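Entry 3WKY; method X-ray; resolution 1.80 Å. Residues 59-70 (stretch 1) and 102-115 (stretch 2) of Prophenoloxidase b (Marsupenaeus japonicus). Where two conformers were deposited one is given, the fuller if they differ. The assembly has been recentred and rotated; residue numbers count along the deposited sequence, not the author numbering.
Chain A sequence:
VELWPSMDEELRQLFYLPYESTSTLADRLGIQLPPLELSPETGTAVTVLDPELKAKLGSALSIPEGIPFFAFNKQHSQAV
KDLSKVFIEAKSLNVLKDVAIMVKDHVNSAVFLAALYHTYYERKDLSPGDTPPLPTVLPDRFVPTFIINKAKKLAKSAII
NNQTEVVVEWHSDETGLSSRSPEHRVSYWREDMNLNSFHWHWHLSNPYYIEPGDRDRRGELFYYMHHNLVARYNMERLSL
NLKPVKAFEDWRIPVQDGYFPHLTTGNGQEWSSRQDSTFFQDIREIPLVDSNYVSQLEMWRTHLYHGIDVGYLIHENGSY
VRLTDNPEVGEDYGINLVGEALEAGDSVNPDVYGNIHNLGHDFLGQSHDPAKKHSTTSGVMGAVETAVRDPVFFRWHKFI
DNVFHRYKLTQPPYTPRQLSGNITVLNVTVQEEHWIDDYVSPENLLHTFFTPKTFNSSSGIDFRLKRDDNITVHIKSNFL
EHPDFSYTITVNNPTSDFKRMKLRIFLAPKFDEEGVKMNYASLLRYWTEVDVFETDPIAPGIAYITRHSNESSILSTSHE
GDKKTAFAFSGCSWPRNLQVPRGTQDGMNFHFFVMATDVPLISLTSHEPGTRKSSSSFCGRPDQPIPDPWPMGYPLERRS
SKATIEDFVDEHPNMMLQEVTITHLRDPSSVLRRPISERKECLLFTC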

# COMPACT_ATOMS: atom_id res chain seq x y z
N SER A 59 42.84 4.70 -21.93
CA SER A 59 41.58 5.43 -21.83
C SER A 59 41.67 6.62 -20.88
O SER A 59 40.65 7.24 -20.58
CB SER A 59 40.46 4.49 -21.36
OG SER A 59 40.72 4.04 -20.03
N ALA A 60 42.87 6.94 -20.41
CA ALA A 60 43.05 7.98 -19.40
C ALA A 60 42.39 9.32 -19.73
O ALA A 60 41.85 9.99 -18.85
CB ALA A 60 44.53 8.19 -19.09
N LEU A 61 42.44 9.70 -21.00
CA LEU A 61 41.95 11.01 -21.43
C LEU A 61 40.43 11.04 -21.64
O LEU A 61 39.86 12.11 -21.86
CB LEU A 61 42.66 11.45 -22.71
CG LEU A 61 43.93 12.30 -22.59
CD1 LEU A 61 44.86 11.76 -21.53
CD2 LEU A 61 44.65 12.37 -23.93
N SER A 62 39.79 9.88 -21.59
CA SER A 62 38.35 9.78 -21.86
C SER A 62 37.47 10.39 -20.76
O SER A 62 36.29 10.65 -20.99
CB SER A 62 37.95 8.33 -22.10
OG SER A 62 37.98 7.58 -20.89
N ILE A 63 38.02 10.59 -19.57
CA ILE A 63 37.23 11.19 -18.49
C ILE A 63 37.34 12.71 -18.57
O ILE A 63 38.43 13.26 -18.47
CB ILE A 63 37.69 10.71 -17.10
CG1 ILE A 63 37.85 9.19 -17.07
CG2 ILE A 63 36.72 11.20 -16.02
CD1 ILE A 63 36.62 8.41 -17.47
N PRO A 64 36.20 13.38 -18.76
CA PRO A 64 36.20 14.84 -18.91
C PRO A 64 36.59 15.57 -17.63
O PRO A 64 36.35 15.08 -16.53
CB PRO A 64 34.74 15.17 -19.27
CG PRO A 64 33.95 14.01 -18.71
CD PRO A 64 34.84 12.81 -18.87
N GLU A 65 37.21 16.74 -17.78
CA GLU A 65 37.50 17.62 -16.65
C GLU A 65 36.18 18.09 -16.02
O GLU A 65 35.16 18.14 -16.70
CB GLU A 65 38.31 18.84 -17.11
CG GLU A 65 38.70 19.81 -16.00
CD GLU A 65 38.25 21.24 -16.27
OE1 GLU A 65 38.34 21.69 -17.44
OE2 GLU A 65 37.81 21.92 -15.32
N GLY A 66 36.21 18.43 -14.74
CA GLY A 66 35.04 19.03 -14.11
C GLY A 66 34.09 18.10 -13.39
O GLY A 66 32.99 18.51 -13.00
N ILE A 67 34.50 16.84 -13.21
CA ILE A 67 33.73 15.89 -12.42
C ILE A 67 34.69 15.14 -11.51
O ILE A 67 35.90 15.13 -11.76
CB ILE A 67 32.95 14.87 -13.30
CG1 ILE A 67 33.91 14.01 -14.13
CG2 ILE A 67 31.91 15.57 -14.20
CD1 ILE A 67 33.22 12.88 -14.89
N PRO A 68 34.16 14.53 -10.43
CA PRO A 68 35.05 13.76 -9.55
C PRO A 68 35.54 12.47 -10.20
O PRO A 68 35.03 12.06 -11.25
CB PRO A 68 34.14 13.41 -8.36
CG PRO A 68 33.03 14.42 -8.40
CD PRO A 68 32.81 14.68 -9.87
N PHE A 69 36.54 11.83 -9.58
CA PHE A 69 36.89 10.45 -9.89
C PHE A 69 35.88 9.55 -9.19
O PHE A 69 35.82 9.50 -7.95
CB PHE A 69 38.31 10.14 -9.38
CG PHE A 69 38.64 8.67 -9.29
CD1 PHE A 69 38.43 7.82 -10.37
CD2 PHE A 69 39.21 8.14 -8.13
CE1 PHE A 69 38.74 6.47 -10.29
CE2 PHE A 69 39.53 6.79 -8.05
CZ PHE A 69 39.30 5.95 -9.12
N PHE A 70 35.09 8.83 -9.98
CA PHE A 70 34.08 7.93 -9.44
C PHE A 70 34.65 6.53 -9.34
O PHE A 70 34.57 5.73 -10.27
CB PHE A 70 32.83 7.99 -10.31
CG PHE A 70 32.12 9.30 -10.24
CD1 PHE A 70 31.83 9.88 -9.01
CD2 PHE A 70 31.79 10.00 -11.39
CE1 PHE A 70 31.19 11.10 -8.93
CE2 PHE A 70 31.15 11.22 -11.32
CZ PHE A 70 30.85 11.77 -10.09
N MET A 102 53.70 16.91 -18.22
CA MET A 102 53.18 17.02 -19.58
C MET A 102 51.68 16.68 -19.68
O MET A 102 50.94 17.32 -20.42
CB MET A 102 53.97 16.12 -20.54
CG MET A 102 53.47 16.19 -21.99
SD MET A 102 54.54 15.37 -23.19
CE MET A 102 56.05 16.32 -22.96
N VAL A 103 51.25 15.68 -18.92
CA VAL A 103 49.89 15.16 -19.06
C VAL A 103 48.87 15.90 -18.18
O VAL A 103 47.66 15.82 -18.42
CB VAL A 103 49.84 13.63 -18.77
CG1 VAL A 103 49.81 13.37 -17.28
CG2 VAL A 103 48.64 13.00 -19.44
N LYS A 104 49.37 16.62 -17.18
CA LYS A 104 48.53 17.23 -16.16
C LYS A 104 47.42 18.14 -16.70
O LYS A 104 46.30 18.13 -16.16
CB LYS A 104 49.39 18.00 -15.16
CG LYS A 104 48.61 18.65 -14.04
CD LYS A 104 49.52 19.47 -13.15
CE LYS A 104 48.86 19.80 -11.84
NZ LYS A 104 47.88 20.91 -11.88
N ASP A 105 47.71 18.91 -17.74
CA ASP A 105 46.71 19.80 -18.34
C ASP A 105 45.62 19.07 -19.12
O ASP A 105 44.61 19.67 -19.49
CB ASP A 105 47.38 20.81 -19.29
CG ASP A 105 48.03 21.97 -18.57
OD1 ASP A 105 47.49 22.41 -17.53
OD2 ASP A 105 49.08 22.45 -19.05
N HIS A 106 45.83 17.78 -19.38
CA HIS A 106 45.00 17.05 -20.33
C HIS A 106 44.16 15.95 -19.70
O HIS A 106 43.40 15.28 -20.40
CB HIS A 106 45.89 16.46 -21.42
CG HIS A 106 46.77 17.48 -22.07
ND1 HIS A 106 46.39 18.19 -23.19
CD2 HIS A 106 48.00 17.94 -21.73
CE1 HIS A 106 47.35 19.03 -23.52
NE2 HIS A 106 48.34 18.90 -22.66
N VAL A 107 44.30 15.76 -18.39
CA VAL A 107 43.57 14.72 -17.67
C VAL A 107 42.73 15.32 -16.56
O VAL A 107 43.08 16.36 -16.00
CB VAL A 107 44.52 13.67 -17.06
CG1 VAL A 107 45.13 12.79 -18.13
CG2 VAL A 107 45.60 14.34 -16.25
N ASN A 108 41.60 14.67 -16.26
CA ASN A 108 40.75 15.02 -15.13
C ASN A 108 41.62 15.10 -13.87
O ASN A 108 42.44 14.22 -13.62
CB ASN A 108 39.67 13.92 -15.01
CG ASN A 108 38.82 14.08 -13.78
OD1 ASN A 108 39.27 13.81 -12.67
ND2 ASN A 108 37.56 14.49 -13.97
N SER A 109 41.47 16.16 -13.07
CA SER A 109 42.40 16.36 -11.97
C SER A 109 42.29 15.29 -10.88
O SER A 109 43.30 14.89 -10.32
CB SER A 109 42.30 17.77 -11.38
OG SER A 109 40.97 18.10 -11.06
N ALA A 110 41.08 14.81 -10.61
CA ALA A 110 40.90 13.78 -9.59
C ALA A 110 41.44 12.43 -10.07
O ALA A 110 42.02 11.67 -9.30
CB ALA A 110 39.43 13.67 -9.15
N VAL A 111 41.26 12.15 -11.36
CA VAL A 111 41.83 10.96 -11.97
C VAL A 111 43.36 11.05 -11.92
O VAL A 111 44.04 10.07 -11.60
CB VAL A 111 41.33 10.80 -13.43
CG1 VAL A 111 42.18 9.77 -14.20
CG2 VAL A 111 39.85 10.39 -13.44
N PHE A 112 43.90 12.24 -12.17
CA PHE A 112 45.35 12.48 -12.08
C PHE A 112 45.88 12.17 -10.68
O PHE A 112 46.84 11.40 -10.52
CB PHE A 112 45.66 13.93 -12.47
CG PHE A 112 47.12 14.30 -12.38
CD1 PHE A 112 47.99 13.95 -13.40
CD2 PHE A 112 47.60 15.00 -11.29
CE1 PHE A 112 49.34 14.29 -13.33
CE2 PHE A 112 48.95 15.34 -11.20
CZ PHE A 112 49.81 14.98 -12.22
N LEU A 113 45.26 12.77 -9.66
CA LEU A 113 45.62 12.52 -8.27
C LEU A 113 45.52 11.06 -7.86
O LEU A 113 46.40 10.55 -7.17
CB LEU A 113 44.78 13.39 -7.33
CG LEU A 113 45.10 14.88 -7.39
CD1 LEU A 113 44.16 15.66 -6.51
CD2 LEU A 113 46.56 15.11 -6.98
N ALA A 114 44.44 10.39 -8.26
CA ALA A 114 44.26 8.98 -7.91
C ALA A 114 45.38 8.13 -8.49
O ALA A 114 45.98 7.30 -7.81
CB ALA A 114 42.90 8.48 -8.39
N ALA A 115 45.68 8.36 -9.77
CA ALA A 115 46.76 7.66 -10.46
C ALA A 115 48.11 7.88 -9.78
O ALA A 115 48.92 6.94 -9.66
CB ALA A 115 46.81 8.09 -11.95
O HOH W 1 41.01 12.54 -17.94
O HOH W 2 40.17 14.88 -20.08
O HOH W 3 39.01 18.27 -13.26
O HOH W 4 38.35 16.38 -11.12

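Asn108 (92 Å²), Phe69 (83 Å²) and Val111 (61 Å²) cover more area than any other residues in the contact between 59-70 and 102-115, which buries 558 Å² counted over both sides.

Asn108 supplies the direct hydrogen bonds between the two stretches. Its CA lies 4.4 Å from the CA of Glu65, and although its CA-to-CB bond runs sideways, chi1 of 173° (t) brings the amide end nearer to the loop. There ND2 donates to two backbone carbonyls: Asn108 ND2 to Pro64 O is 2.9 Å with an N-H...O angle of 171°, and Asn108 ND2 to Ile67 O is 2.8 Å with an angle of 169°. Both are short and nearly linear, so the two amide protons are fully used, and the loop between these carbonyls is tied at two points to one nitrogen. The other end of the amide faces its own helix: Asn108 OD1 accepts from Val111 N at 2.9 Å and 164°, capping the helix that starts at Ser109. Asparagine suits this place because it joins a two-proton donor to an acceptor on one short side chain. Between the anchored carbonyls, Gly66 adopts phi/psi of 94/10, where a CB would be jammed against the carbonyl O of Glu65.

Phe69 provides the apolar counterpart. Its CA-to-CB bond points toward the helix, and its CB lies 3.7 Å from Ala110 CB. The ring, set by chi1 of 164° (t), reaches one turn further, with Phe69 CD2 3.7 Å from Ala114 CB and Phe69 CD1 4.2 Å from Val111 CG2; both methyls approach it obliquely. The small side chains of Ala110 and Ala114, both directed toward the loop, allow this close approach. Val111 also meets Ile63, CG2 to CG2 at 4.1 Å, so its side chain packs against two parts of the loop.

At the other end of the contact, Leu61 CD1 packs 3.6 Å from Val107 CG1, its side-chain end coming nearer than its sideways CA-to-CB bond would suggest.

Ordered waters complete the polar contacts along the backbone. Water 1 accepts from Asn108 N at 2.8 Å and lies within hydrogen-bonding distance of Ala60 O (2.8 Å) and Ile63 O (2.7 Å). Water 3 accepts from both Gly66 N and Ser109 N at 3.2 Å each. Water 4 donates to Ile67 O at 2.8 Å and accepts from Ala110 N at 3.2 Å, so Ile67 O receives both this water and the Asn108 amide.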